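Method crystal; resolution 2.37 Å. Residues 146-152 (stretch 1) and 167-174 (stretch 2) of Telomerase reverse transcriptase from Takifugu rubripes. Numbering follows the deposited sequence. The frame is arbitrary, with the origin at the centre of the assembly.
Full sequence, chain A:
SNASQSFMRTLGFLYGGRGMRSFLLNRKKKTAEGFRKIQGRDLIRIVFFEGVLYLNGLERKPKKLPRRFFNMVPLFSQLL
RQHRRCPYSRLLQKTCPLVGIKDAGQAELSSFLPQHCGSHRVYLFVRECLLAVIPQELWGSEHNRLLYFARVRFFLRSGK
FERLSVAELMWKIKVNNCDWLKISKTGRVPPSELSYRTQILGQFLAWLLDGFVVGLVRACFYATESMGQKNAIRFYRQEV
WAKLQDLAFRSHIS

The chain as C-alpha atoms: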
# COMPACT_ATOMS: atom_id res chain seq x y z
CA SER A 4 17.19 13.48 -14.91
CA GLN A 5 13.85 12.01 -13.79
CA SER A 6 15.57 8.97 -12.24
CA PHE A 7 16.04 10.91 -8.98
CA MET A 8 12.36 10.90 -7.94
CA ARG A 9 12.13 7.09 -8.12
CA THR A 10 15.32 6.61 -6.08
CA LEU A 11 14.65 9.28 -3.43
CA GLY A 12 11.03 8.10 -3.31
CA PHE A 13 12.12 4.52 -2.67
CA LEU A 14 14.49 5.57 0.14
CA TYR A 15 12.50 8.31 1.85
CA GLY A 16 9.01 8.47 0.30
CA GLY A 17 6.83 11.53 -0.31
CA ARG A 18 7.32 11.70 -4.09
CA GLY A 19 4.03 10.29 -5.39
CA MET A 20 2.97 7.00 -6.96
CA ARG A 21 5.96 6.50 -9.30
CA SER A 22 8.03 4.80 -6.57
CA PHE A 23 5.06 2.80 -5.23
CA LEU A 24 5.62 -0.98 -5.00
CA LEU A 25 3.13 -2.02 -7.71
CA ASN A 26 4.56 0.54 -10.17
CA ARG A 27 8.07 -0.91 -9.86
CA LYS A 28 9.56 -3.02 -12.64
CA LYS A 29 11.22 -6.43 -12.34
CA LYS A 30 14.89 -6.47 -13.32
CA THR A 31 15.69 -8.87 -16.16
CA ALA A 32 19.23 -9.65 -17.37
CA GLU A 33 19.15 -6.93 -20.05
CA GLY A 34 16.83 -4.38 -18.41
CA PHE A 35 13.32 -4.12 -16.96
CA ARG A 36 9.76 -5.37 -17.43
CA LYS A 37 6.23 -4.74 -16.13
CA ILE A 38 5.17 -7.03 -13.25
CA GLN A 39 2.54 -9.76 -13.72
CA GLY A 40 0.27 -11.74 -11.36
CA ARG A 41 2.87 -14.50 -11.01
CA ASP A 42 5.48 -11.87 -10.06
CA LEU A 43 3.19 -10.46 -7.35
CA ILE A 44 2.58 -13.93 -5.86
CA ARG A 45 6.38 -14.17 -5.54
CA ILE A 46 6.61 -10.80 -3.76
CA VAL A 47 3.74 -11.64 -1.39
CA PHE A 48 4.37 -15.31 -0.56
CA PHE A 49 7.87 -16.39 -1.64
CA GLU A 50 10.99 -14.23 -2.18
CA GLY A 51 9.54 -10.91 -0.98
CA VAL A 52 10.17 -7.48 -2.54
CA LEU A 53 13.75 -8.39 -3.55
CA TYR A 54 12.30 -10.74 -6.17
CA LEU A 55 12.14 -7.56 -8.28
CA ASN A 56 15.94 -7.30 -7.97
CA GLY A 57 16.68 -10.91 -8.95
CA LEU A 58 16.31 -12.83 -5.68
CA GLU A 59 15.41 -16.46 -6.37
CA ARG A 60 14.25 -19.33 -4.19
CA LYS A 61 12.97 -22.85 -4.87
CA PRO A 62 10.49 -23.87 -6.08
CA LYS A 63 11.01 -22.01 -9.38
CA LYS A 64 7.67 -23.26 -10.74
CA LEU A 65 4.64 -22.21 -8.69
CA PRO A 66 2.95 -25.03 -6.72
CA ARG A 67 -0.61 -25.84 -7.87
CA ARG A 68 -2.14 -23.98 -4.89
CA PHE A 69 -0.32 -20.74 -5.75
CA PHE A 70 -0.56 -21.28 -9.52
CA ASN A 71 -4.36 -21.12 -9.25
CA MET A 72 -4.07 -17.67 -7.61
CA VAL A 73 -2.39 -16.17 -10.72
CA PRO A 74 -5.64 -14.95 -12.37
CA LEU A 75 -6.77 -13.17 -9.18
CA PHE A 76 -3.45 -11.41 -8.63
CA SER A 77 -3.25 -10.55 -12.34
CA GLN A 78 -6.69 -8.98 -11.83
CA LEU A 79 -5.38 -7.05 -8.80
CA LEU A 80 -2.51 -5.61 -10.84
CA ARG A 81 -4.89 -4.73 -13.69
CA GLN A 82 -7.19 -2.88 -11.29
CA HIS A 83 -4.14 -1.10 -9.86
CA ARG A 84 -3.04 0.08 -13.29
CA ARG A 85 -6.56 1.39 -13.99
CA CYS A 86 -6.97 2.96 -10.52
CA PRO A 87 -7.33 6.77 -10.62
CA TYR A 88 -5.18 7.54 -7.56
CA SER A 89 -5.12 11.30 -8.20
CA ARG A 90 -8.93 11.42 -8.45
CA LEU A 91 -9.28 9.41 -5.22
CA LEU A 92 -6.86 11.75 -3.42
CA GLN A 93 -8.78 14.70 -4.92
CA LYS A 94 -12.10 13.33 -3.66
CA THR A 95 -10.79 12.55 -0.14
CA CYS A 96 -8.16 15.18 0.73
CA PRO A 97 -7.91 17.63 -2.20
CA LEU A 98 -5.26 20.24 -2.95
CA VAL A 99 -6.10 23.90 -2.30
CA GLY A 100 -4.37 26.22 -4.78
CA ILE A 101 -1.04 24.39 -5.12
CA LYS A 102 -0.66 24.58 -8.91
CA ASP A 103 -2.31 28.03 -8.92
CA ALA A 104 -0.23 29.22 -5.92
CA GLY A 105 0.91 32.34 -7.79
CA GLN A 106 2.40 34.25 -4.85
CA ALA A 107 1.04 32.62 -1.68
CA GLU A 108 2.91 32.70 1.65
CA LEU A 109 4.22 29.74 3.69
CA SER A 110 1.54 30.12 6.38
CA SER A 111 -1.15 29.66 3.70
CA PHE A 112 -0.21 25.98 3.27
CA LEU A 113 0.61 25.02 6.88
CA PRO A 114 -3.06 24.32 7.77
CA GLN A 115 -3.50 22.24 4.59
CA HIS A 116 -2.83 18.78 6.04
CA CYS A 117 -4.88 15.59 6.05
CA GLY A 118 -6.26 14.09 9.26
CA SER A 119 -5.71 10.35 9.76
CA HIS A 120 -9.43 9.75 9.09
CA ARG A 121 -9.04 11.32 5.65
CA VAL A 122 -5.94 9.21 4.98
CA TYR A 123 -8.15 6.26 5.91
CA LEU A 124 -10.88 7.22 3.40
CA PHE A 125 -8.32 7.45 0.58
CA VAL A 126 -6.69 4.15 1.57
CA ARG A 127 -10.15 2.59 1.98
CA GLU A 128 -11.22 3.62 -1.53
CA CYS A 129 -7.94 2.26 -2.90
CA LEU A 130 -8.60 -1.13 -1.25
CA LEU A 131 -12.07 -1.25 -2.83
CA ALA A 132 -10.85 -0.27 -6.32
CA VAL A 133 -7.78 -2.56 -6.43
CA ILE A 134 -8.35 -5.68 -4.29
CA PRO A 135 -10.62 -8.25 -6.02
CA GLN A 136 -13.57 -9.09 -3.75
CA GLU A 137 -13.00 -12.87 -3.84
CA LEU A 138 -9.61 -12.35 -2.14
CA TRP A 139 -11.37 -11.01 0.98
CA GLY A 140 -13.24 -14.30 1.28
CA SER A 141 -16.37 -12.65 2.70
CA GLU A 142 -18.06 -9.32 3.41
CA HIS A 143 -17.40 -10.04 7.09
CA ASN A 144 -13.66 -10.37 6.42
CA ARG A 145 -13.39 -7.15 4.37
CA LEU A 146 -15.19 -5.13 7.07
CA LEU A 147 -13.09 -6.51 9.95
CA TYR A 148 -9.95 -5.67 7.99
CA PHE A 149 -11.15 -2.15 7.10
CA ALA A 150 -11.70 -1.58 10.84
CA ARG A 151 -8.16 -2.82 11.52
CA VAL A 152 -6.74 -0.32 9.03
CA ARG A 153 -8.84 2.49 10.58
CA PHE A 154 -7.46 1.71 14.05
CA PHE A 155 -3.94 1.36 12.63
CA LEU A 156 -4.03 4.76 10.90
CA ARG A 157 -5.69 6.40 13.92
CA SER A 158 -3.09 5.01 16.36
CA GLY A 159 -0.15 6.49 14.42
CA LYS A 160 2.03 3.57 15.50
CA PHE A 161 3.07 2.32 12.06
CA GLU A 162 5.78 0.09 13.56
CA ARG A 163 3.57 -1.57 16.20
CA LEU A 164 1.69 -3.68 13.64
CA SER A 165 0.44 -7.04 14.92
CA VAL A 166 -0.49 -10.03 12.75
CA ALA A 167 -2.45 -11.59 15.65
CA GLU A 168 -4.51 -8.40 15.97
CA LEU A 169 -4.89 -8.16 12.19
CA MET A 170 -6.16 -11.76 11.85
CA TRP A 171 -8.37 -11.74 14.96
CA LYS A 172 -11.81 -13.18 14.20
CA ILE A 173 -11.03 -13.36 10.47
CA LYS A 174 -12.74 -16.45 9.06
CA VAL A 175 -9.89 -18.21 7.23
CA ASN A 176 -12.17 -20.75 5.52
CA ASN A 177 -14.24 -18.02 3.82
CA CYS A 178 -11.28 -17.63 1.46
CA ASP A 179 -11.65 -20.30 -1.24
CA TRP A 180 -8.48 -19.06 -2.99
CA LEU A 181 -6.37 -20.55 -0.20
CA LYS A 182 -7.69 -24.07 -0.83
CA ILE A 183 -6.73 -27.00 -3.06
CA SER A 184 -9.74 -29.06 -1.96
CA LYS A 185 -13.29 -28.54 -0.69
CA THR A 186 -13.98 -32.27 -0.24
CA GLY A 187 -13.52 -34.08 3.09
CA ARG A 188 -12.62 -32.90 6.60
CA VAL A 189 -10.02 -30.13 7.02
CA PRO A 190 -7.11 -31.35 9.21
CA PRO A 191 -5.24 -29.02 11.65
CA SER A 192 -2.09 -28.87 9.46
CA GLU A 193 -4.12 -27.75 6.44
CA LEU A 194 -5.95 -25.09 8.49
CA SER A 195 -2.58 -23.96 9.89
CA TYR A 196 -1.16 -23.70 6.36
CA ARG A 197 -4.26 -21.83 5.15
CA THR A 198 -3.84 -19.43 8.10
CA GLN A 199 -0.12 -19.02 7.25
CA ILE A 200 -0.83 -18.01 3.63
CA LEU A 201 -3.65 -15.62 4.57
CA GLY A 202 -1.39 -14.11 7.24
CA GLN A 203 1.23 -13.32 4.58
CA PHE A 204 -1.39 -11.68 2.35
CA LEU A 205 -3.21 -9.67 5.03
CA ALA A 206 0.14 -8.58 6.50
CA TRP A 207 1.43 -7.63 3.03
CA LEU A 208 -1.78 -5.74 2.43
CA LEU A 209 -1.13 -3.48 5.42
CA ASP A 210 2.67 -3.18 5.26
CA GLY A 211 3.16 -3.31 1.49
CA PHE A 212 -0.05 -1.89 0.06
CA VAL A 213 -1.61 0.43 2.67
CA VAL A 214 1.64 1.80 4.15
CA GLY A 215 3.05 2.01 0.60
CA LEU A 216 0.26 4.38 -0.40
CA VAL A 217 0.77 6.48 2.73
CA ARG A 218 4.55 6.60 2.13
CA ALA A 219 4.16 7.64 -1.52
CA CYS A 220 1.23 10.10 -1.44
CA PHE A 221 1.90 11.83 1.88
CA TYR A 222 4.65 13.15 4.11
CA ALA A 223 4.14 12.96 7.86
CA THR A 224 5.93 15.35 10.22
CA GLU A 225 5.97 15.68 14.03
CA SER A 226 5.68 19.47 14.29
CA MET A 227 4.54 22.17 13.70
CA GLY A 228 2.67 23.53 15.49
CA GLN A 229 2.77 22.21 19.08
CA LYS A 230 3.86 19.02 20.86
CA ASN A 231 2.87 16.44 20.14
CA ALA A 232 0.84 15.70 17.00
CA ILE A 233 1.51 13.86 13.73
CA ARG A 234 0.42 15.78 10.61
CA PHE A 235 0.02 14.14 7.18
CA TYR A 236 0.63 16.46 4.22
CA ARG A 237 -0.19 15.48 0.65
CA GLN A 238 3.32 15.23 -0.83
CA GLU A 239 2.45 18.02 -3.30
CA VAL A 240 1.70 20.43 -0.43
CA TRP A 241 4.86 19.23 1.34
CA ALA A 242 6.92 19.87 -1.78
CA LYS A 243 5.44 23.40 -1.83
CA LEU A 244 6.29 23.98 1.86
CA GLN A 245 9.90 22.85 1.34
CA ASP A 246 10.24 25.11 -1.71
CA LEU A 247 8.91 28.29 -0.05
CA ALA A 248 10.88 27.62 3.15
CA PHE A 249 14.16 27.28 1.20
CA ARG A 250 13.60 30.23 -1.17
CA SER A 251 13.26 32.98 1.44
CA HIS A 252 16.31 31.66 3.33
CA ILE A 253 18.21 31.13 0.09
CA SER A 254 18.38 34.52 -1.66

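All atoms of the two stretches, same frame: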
# COMPACT_ATOMS: atom_id res chain seq x y z
N LEU A 146 -14.79 -6.14 6.08
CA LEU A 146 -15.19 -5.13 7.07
C LEU A 146 -14.34 -5.16 8.33
O LEU A 146 -13.99 -4.11 8.87
CB LEU A 146 -16.68 -5.27 7.41
CG LEU A 146 -17.69 -4.81 6.36
CD1 LEU A 146 -19.10 -5.27 6.73
CD2 LEU A 146 -17.66 -3.30 6.16
N LEU A 147 -14.01 -6.36 8.81
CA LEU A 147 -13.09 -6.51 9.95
C LEU A 147 -11.72 -5.92 9.64
O LEU A 147 -11.11 -5.27 10.49
CB LEU A 147 -12.93 -7.98 10.34
CG LEU A 147 -13.72 -8.48 11.55
CD1 LEU A 147 -13.42 -9.95 11.79
CD2 LEU A 147 -13.41 -7.67 12.80
N TYR A 148 -11.26 -6.14 8.41
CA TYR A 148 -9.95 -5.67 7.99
C TYR A 148 -9.93 -4.15 7.82
O TYR A 148 -8.95 -3.50 8.19
CB TYR A 148 -9.50 -6.37 6.71
CG TYR A 148 -8.04 -6.14 6.40
CD1 TYR A 148 -7.05 -6.93 6.99
CD2 TYR A 148 -7.65 -5.13 5.53
CE1 TYR A 148 -5.71 -6.72 6.71
CE2 TYR A 148 -6.31 -4.91 5.24
CZ TYR A 148 -5.35 -5.71 5.84
OH TYR A 148 -4.02 -5.49 5.56
N PHE A 149 -11.01 -3.60 7.27
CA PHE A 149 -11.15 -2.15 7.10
C PHE A 149 -11.12 -1.45 8.46
O PHE A 149 -10.57 -0.36 8.59
CB PHE A 149 -12.44 -1.82 6.34
CG PHE A 149 -12.32 -1.94 4.84
CD1 PHE A 149 -11.32 -2.71 4.25
CD2 PHE A 149 -13.24 -1.29 4.02
CE1 PHE A 149 -11.23 -2.81 2.87
CE2 PHE A 149 -13.15 -1.39 2.64
CZ PHE A 149 -12.14 -2.15 2.06
N ALA A 150 -11.72 -2.09 9.46
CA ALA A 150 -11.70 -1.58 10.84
C ALA A 150 -10.30 -1.64 11.44
O ALA A 150 -9.93 -0.79 12.25
CB ALA A 150 -12.69 -2.35 11.70
N ARG A 151 -9.53 -2.65 11.04
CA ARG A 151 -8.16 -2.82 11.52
C ARG A 151 -7.24 -1.75 10.95
O ARG A 151 -6.35 -1.26 11.64
CB ARG A 151 -7.61 -4.21 11.16
CG ARG A 151 -8.40 -5.37 11.77
CD ARG A 151 -8.10 -5.54 13.25
NE ARG A 151 -9.22 -6.11 13.99
CZ ARG A 151 -9.62 -7.38 13.93
NH1 ARG A 151 -9.00 -8.25 13.14
NH2 ARG A 151 -10.65 -7.78 14.66
N VAL A 152 -7.48 -1.39 9.69
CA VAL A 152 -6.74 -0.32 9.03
C VAL A 152 -7.08 1.04 9.66
O VAL A 152 -6.19 1.84 9.92
CB VAL A 152 -7.01 -0.33 7.51
CG1 VAL A 152 -6.38 0.88 6.82
CG2 VAL A 152 -6.49 -1.62 6.89
N ALA A 167 -1.43 -11.00 14.78
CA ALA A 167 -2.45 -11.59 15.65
C ALA A 167 -3.67 -10.70 15.82
O ALA A 167 -4.80 -11.18 15.88
CB ALA A 167 -1.85 -11.93 17.01
N GLU A 168 -3.44 -9.39 15.88
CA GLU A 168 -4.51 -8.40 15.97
C GLU A 168 -5.19 -8.21 14.62
O GLU A 168 -6.40 -7.99 14.55
CB GLU A 168 -3.96 -7.06 16.47
CG GLU A 168 -3.51 -7.06 17.92
CD GLU A 168 -2.73 -5.81 18.30
OE1 GLU A 168 -2.71 -4.84 17.51
OE2 GLU A 168 -2.13 -5.80 19.40
N LEU A 169 -4.40 -8.32 13.56
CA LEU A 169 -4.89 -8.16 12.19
C LEU A 169 -5.81 -9.32 11.79
O LEU A 169 -6.81 -9.12 11.11
CB LEU A 169 -3.71 -8.05 11.22
CG LEU A 169 -3.91 -7.30 9.90
CD1 LEU A 169 -4.31 -5.85 10.14
CD2 LEU A 169 -2.65 -7.38 9.05
N MET A 170 -5.46 -10.53 12.24
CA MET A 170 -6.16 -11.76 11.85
C MET A 170 -7.30 -12.12 12.80
O MET A 170 -8.05 -13.06 12.54
CB MET A 170 -5.17 -12.93 11.79
CG MET A 170 -4.13 -12.85 10.69
SD MET A 170 -4.71 -13.46 9.09
CE MET A 170 -5.13 -15.16 9.47
N TRP A 171 -7.42 -11.39 13.91
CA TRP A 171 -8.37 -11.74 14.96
C TRP A 171 -9.79 -11.76 14.49
O TRP A 171 -10.32 -10.75 14.01
CB TRP A 171 -8.21 -10.83 16.17
CG TRP A 171 -8.99 -11.29 17.38
CD1 TRP A 171 -9.11 -12.59 17.87
CD2 TRP A 171 -9.78 -10.46 18.31
NE1 TRP A 171 -9.90 -12.62 18.99
CE2 TRP A 171 -10.33 -11.38 19.31
CE3 TRP A 171 -10.07 -9.10 18.41
CZ2 TRP A 171 -11.13 -10.94 20.36
CZ3 TRP A 171 -10.88 -8.67 19.46
CH2 TRP A 171 -11.40 -9.56 20.41
N LYS A 172 -10.41 -12.94 14.61
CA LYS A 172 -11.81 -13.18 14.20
C LYS A 172 -12.03 -13.19 12.69
O LYS A 172 -13.18 -13.26 12.24
CB LYS A 172 -12.79 -12.22 14.89
CG LYS A 172 -13.04 -12.53 16.36
CD LYS A 172 -14.03 -11.55 16.98
CE LYS A 172 -13.42 -10.17 17.16
NZ LYS A 172 -14.37 -9.23 17.83
N ILE A 173 -10.95 -13.13 11.92
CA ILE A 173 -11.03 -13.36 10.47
C ILE A 173 -11.37 -14.83 10.25
O ILE A 173 -10.78 -15.71 10.88
CB ILE A 173 -9.71 -12.99 9.75
CG1 ILE A 173 -9.47 -11.47 9.78
CG2 ILE A 173 -9.70 -13.52 8.32
CD1 ILE A 173 -10.36 -10.64 8.87
N LYS A 174 -12.36 -15.09 9.40
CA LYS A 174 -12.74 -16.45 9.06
C LYS A 174 -11.88 -16.93 7.89
O LYS A 174 -12.15 -16.60 6.73
CB LYS A 174 -14.23 -16.53 8.72
CG LYS A 174 -15.17 -16.21 9.87
CD LYS A 174 -16.60 -16.05 9.38
CE LYS A 174 -17.54 -15.59 10.48
NZ LYS A 174 -17.99 -16.70 11.36

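One arginine organises this contact, and its rotamer shows how. Arg151 points its CA-to-CB bond toward the other stretch, then folds through chi1 m and chi2 m before extending at chi3 t, which carries the guanidinium to the carbonyls where a helix gives way to a turn. There both terminal nitrogens converge on one acceptor: Arg151 NH1 lies 3.0 Å and Arg151 NH2 3.1 Å from Trp171 O, each a hydrogen bond, while Arg151 NH1 adds a weak one to Leu169 O at 3.1 Å. Both oxygens sit near the guanidinium plane. Glu168 O, although 3.0 Å from Arg151 NH1, lies over one face, where the angle is too poor for a hydrogen bond.

Trp171 O belongs to a type II turn from Met170 to Ile173, closed by Ile173 N to Met170 O at 3.0 Å, and Leu169 O to the residue just before it. Lys172 takes the positive phi of 71° that such a turn requires at its third position.

Beside this polar centre lie two apolar side-chain contacts, Tyr148 with Leu169 and Leu147 with Ile173. Leu169 starts away, but chi1 t and chi2 p bring its end back, setting Leu169 CG 3.7 Å from Tyr148 CE1 and Leu169 CD1 3.8 Å from Arg151 CB. One helical turn before Arg151, Leu147 holds a chi1 of -101°, between wells; Leu147 CB meets Ile173 CD1 at 4.0 Å. Separately, Leu147 CD1 makes a close contact with Lys172 O at 3.3 Å.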